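Local coordinates for protein N-acetyl-beta-D glucosaminidase (Rhizomucor miehei CAU432, PDB 4ZM6) that probably acts both as a family 3 beta-N-acetylglucosaminidase and, through a GCN5-related region that binds acetyl-CoA, as a glucosamine N-acetyltransferase, at residues Ser108-Ser119 against Arg160-Arg171. Sequence-based numbering, arbitrary orientation.
Sequences STAARNVAMAIS and RMGLAQVEGYQR
Ala115 sets its methyl group almost squarely over the centre of the Tyr169 ring, CB lying 3.5 Å from the ring centroid and 8° off its normal, a CH-pi contact. At the edge of the same ring, Ile118 runs alongside, its CG2 3.8 Å from Tyr169 CE1, and Ser119 CB also lies near the ring plane. Next to this pair Gly168, having no side chain, brings the backbones together: its CA is 3.7 Å from Ala115 CB and 4.4 Å from Met116 CA. Ala164 fills the equivalent position one turn earlier, against Ser108 and Arg112. Small residues thus let segments 108-119 and 160-171, on neighbouring helices 108-125 and 155-171 of the family 3 N-terminal domain, a TIM-barrel-type fold, run in the same general direction, crossing at -27° with a closest axis approach of 6.9 Å. CA-H...O contacts from Arg112 CA to Ala164 O and from Met116 CA to Gly168 O accompany this close packing. Gln165, with CG anti to its carbonyl carbon (chi1 -72°), brings its amide to the facing helix, where NE2 gives Ala111 O a weak 3.5 Å hydrogen bond, while OE1 is held by Tyr151. Along another flank, Arg112 passes its CD by Glu167 OE1, but its guanidinium turns to Asn113, NH2 donating to OD1 in the guanidinium plane. Glu167 OE1 instead pairs with Arg171 NH1 at 2.6 Å, and OE2 with Arg640. That last bridge, together with the Ser108 OG to Glu637 hydrogen bond, joins the two helices to helix 627-642 of the acetyltransferase region.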
loop_
_atom_site.group_PDB
_atom_site.type_symbol
_atom_site.label_atom_id
_atom_site.label_comp_id
_atom_site.label_asym_id
_atom_site.label_seq_id
_atom_site.Cartn_x
_atom_site.Cartn_y
_atom_site.Cartn_z
ATOM N N SER A 108 -4.248 -6.927 16.841
ATOM C CA SER A 108 -4.498 -5.502 17.052
ATOM C C SER A 108 -5.698 -5.280 17.970
ATOM O O SER A 108 -5.726 -4.316 18.731
ATOM C CB SER A 108 -4.732 -4.800 15.714
ATOM O OG SER A 108 -5.806 -5.400 15.006
ATOM N N THR A 109 -6.683 -6.175 17.905
ATOM C CA THR A 109 -7.836 -6.095 18.797
ATOM C C THR A 109 -7.405 -6.246 20.255
ATOM O O THR A 109 -7.823 -5.470 21.119
ATOM C CB THR A 109 -8.889 -7.165 18.457
ATOM O OG1 THR A 109 -9.263 -7.043 17.077
ATOM C CG2 THR A 109 -10.127 -7.009 19.345
ATOM N N ALA A 110 -6.557 -7.239 20.515
ATOM C CA ALA A 110 -6.001 -7.453 21.855
ATOM C C ALA A 110 -5.296 -6.194 22.372
ATOM O O ALA A 110 -5.553 -5.747 23.489
ATOM C CB ALA A 110 -5.043 -8.639 21.854
ATOM N N ALA A 111 -4.421 -5.619 21.554
ATOM C CA ALA A 111 -3.734 -4.391 21.935
ATOM C C ALA A 111 -4.702 -3.252 22.200
ATOM O O ALA A 111 -4.506 -2.488 23.141
ATOM C CB ALA A 111 -2.752 -3.973 20.862
ATOM N N ARG A 112 -5.723 -3.127 21.352
ATOM C CA ARG A 112 -6.716 -2.061 21.497
ATOM C C ARG A 112 -7.359 -2.181 22.863
ATOM O O ARG A 112 -7.420 -1.209 23.614
ATOM C CB ARG A 112 -7.790 -2.147 20.405
ATOM C CG ARG A 112 -8.861 -1.059 20.469
ATOM C CD ARG A 112 -10.154 -1.502 19.794
ATOM N NE ARG A 112 -10.787 -2.625 20.490
ATOM C CZ ARG A 112 -11.804 -3.347 20.014
ATOM N NH1 ARG A 112 -12.342 -3.075 18.827
ATOM N NH2 ARG A 112 -12.293 -4.349 20.733
ATOM N N ASN A 113 -7.811 -3.391 23.177
ATOM C CA ASN A 113 -8.437 -3.665 24.464
ATOM C C ASN A 113 -7.531 -3.372 25.647
ATOM O O ASN A 113 -7.981 -2.826 26.654
ATOM C CB ASN A 113 -8.933 -5.109 24.515
ATOM C CG ASN A 113 -10.117 -5.338 23.598
ATOM O OD1 ASN A 113 -10.889 -4.415 23.318
ATOM N ND2 ASN A 113 -10.265 -6.561 23.118
ATOM N N VAL A 114 -6.256 -3.724 25.526
ATOM C CA VAL A 114 -5.295 -3.422 26.585
ATOM C C VAL A 114 -5.260 -1.919 26.848
ATOM O O VAL A 114 -5.320 -1.491 27.996
ATOM C CB VAL A 114 -3.889 -3.953 26.247
ATOM C CG1 VAL A 114 -2.835 -3.324 27.142
ATOM C CG2 VAL A 114 -3.862 -5.464 26.391
ATOM N N ALA A 115 -5.181 -1.127 25.784
ATOM C CA ALA A 115 -5.122 0.321 25.916
ATOM C C ALA A 115 -6.407 0.890 26.534
ATOM O O ALA A 115 -6.354 1.811 27.351
ATOM C CB ALA A 115 -4.844 0.964 24.566
ATOM N N MET A 116 -7.552 0.333 26.148
ATOM C CA MET A 116 -8.837 0.756 26.694
ATOM C C MET A 116 -8.878 0.484 28.190
ATOM O O MET A 116 -9.222 1.367 28.975
ATOM C CB MET A 116 -9.989 0.012 26.017
ATOM C CG MET A 116 -10.187 0.360 24.553
ATOM S SD MET A 116 -11.464 -0.658 23.790
ATOM C CE MET A 116 -12.917 0.252 24.306
ATOM N N ALA A 117 -8.524 -0.743 28.567
ATOM C CA ALA A 117 -8.467 -1.160 29.969
ATOM C C ALA A 117 -7.541 -0.276 30.808
ATOM O O ALA A 117 -7.861 0.060 31.951
ATOM C CB ALA A 117 -8.019 -2.607 30.060
ATOM N N ILE A 118 -6.400 0.099 30.236
ATOM C CA ILE A 118 -5.426 0.936 30.930
ATOM C C ILE A 118 -5.931 2.363 31.064
ATOM O O ILE A 118 -5.790 2.967 32.123
ATOM C CB ILE A 118 -4.050 0.910 30.217
ATOM C CG1 ILE A 118 -3.340 -0.417 30.506
ATOM C CG2 ILE A 118 -3.169 2.087 30.629
ATOM C CD1 ILE A 118 -3.004 -0.658 31.967
ATOM N N SER A 119 -6.510 2.906 30.000
ATOM C CA SER A 119 -6.995 4.289 30.036
ATOM C C SER A 119 -8.099 4.460 31.082
ATOM O O SER A 119 -8.157 5.478 31.768
ATOM C CB SER A 119 -7.466 4.751 28.647
ATOM O OG SER A 119 -8.144 3.716 27.964
ATOM N N ARG A 160 0.124 -1.341 12.621
ATOM C CA ARG A 160 -1.098 -2.074 12.929
ATOM C C ARG A 160 -1.416 -2.002 14.422
ATOM O O ARG A 160 -2.526 -1.626 14.808
ATOM C CB ARG A 160 -0.932 -3.534 12.500
ATOM C CG ARG A 160 -2.229 -4.305 12.335
ATOM C CD ARG A 160 -2.026 -5.790 12.614
ATOM N NE ARG A 160 -0.852 -6.329 11.933
ATOM C CZ ARG A 160 -0.229 -7.457 12.273
ATOM N NH1 ARG A 160 -0.651 -8.201 13.298
ATOM N NH2 ARG A 160 0.840 -7.842 11.584
ATOM N N MET A 161 -0.424 -2.342 15.247
ATOM C CA MET A 161 -0.596 -2.394 16.697
ATOM C C MET A 161 -0.628 -0.989 17.295
ATOM O O MET A 161 -1.370 -0.730 18.242
ATOM C CB MET A 161 0.526 -3.198 17.351
ATOM C CG MET A 161 0.705 -4.632 16.856
ATOM S SD MET A 161 -0.673 -5.789 17.028
ATOM C CE MET A 161 -1.162 -5.423 18.688
ATOM N N GLY A 162 0.180 -0.089 16.741
ATOM C CA GLY A 162 0.249 1.294 17.213
ATOM C C GLY A 162 -1.087 2.013 17.120
ATOM O O GLY A 162 -1.603 2.503 18.128
ATOM N N LEU A 163 -1.637 2.079 15.906
ATOM C CA LEU A 163 -2.979 2.635 15.673
ATOM C C LEU A 163 -3.989 2.112 16.682
ATOM O O LEU A 163 -4.761 2.880 17.251
ATOM C CB LEU A 163 -3.497 2.273 14.274
ATOM C CG LEU A 163 -3.571 3.369 13.214
ATOM C CD1 LEU A 163 -2.194 3.728 12.674
ATOM C CD2 LEU A 163 -4.474 2.897 12.088
ATOM N N ALA A 164 -3.983 0.797 16.878
ATOM C CA ALA A 164 -4.956 0.133 17.731
ATOM C C ALA A 164 -4.919 0.667 19.151
ATOM O O ALA A 164 -5.965 0.842 19.773
ATOM C CB ALA A 164 -4.713 -1.367 17.731
ATOM N N GLN A 165 -3.714 0.924 19.656
ATOM C CA GLN A 165 -3.530 1.389 21.032
ATOM C C GLN A 165 -3.853 2.871 21.173
ATOM O O GLN A 165 -4.467 3.277 22.157
ATOM C CB GLN A 165 -2.108 1.099 21.521
ATOM C CG GLN A 165 -1.839 -0.377 21.777
ATOM C CD GLN A 165 -0.886 -0.613 22.939
ATOM O OE1 GLN A 165 0.190 -0.017 23.010
ATOM N NE2 GLN A 165 -1.281 -1.485 23.860
ATOM N N VAL A 166 -3.442 3.672 20.194
ATOM C CA VAL A 166 -3.828 5.081 20.137
ATOM C C VAL A 166 -5.356 5.211 20.163
ATOM O O VAL A 166 -5.899 6.030 20.898
ATOM C CB VAL A 166 -3.267 5.770 18.879
ATOM C CG1 VAL A 166 -3.881 7.153 18.692
ATOM C CG2 VAL A 166 -1.748 5.864 18.962
ATOM N N GLU A 167 -6.041 4.401 19.362
ATOM C CA GLU A 167 -7.494 4.301 19.455
ATOM C C GLU A 167 -7.879 3.944 20.887
ATOM O O GLU A 167 -8.563 4.708 21.556
ATOM C CB GLU A 167 -8.055 3.257 18.468
ATOM C CG GLU A 167 -9.480 2.796 18.776
ATOM C CD GLU A 167 -10.144 2.041 17.637
ATOM O OE1 GLU A 167 -11.231 1.474 17.853
ATOM O OE2 GLU A 167 -9.595 2.007 16.522
ATOM N N GLY A 168 -7.415 2.793 21.356
ATOM C CA GLY A 168 -7.779 2.292 22.682
ATOM C C GLY A 168 -7.644 3.312 23.798
ATOM O O GLY A 168 -8.576 3.513 24.580
ATOM N N TYR A 169 -6.484 3.963 23.866
ATOM C CA TYR A 169 -6.210 4.937 24.917
ATOM C C TYR A 169 -7.146 6.124 24.814
ATOM O O TYR A 169 -7.769 6.507 25.798
ATOM C CB TYR A 169 -4.760 5.438 24.852
ATOM C CG TYR A 169 -3.715 4.432 25.290
ATOM C CD1 TYR A 169 -3.801 3.792 26.522
ATOM C CD2 TYR A 169 -2.619 4.147 24.485
ATOM C CE1 TYR A 169 -2.835 2.884 26.928
ATOM C CE2 TYR A 169 -1.650 3.236 24.878
ATOM C CZ TYR A 169 -1.758 2.608 26.100
ATOM O OH TYR A 169 -0.792 1.706 26.487
ATOM N N GLN A 170 -7.243 6.694 23.615
ATOM C CA GLN A 170 -8.036 7.905 23.382
ATOM C C GLN A 170 -9.532 7.636 23.440
ATOM O O GLN A 170 -10.327 8.529 23.729
ATOM C CB GLN A 170 -7.660 8.530 22.046
ATOM C CG GLN A 170 -6.216 8.987 22.002
ATOM C CD GLN A 170 -5.852 9.683 20.713
ATOM O OE1 GLN A 170 -6.515 9.527 19.689
ATOM N NE2 GLN A 170 -4.792 10.459 20.757
ATOM N N ARG A 171 -9.906 6.395 23.172
ATOM C CA ARG A 171 -11.285 5.960 23.297
ATOM C C ARG A 171 -11.724 6.057 24.758
ATOM O O ARG A 171 -12.886 6.356 25.045
ATOM C CB ARG A 171 -11.415 4.524 22.786
ATOM C CG ARG A 171 -12.774 4.167 22.241
ATOM C CD ARG A 171 -12.638 3.550 20.865
ATOM N NE ARG A 171 -13.949 3.362 20.259
ATOM C CZ ARG A 171 -14.173 3.217 18.959
ATOM N NH1 ARG A 171 -13.172 3.240 18.084
ATOM N NH2 ARG A 171 -15.419 3.053 18.530
#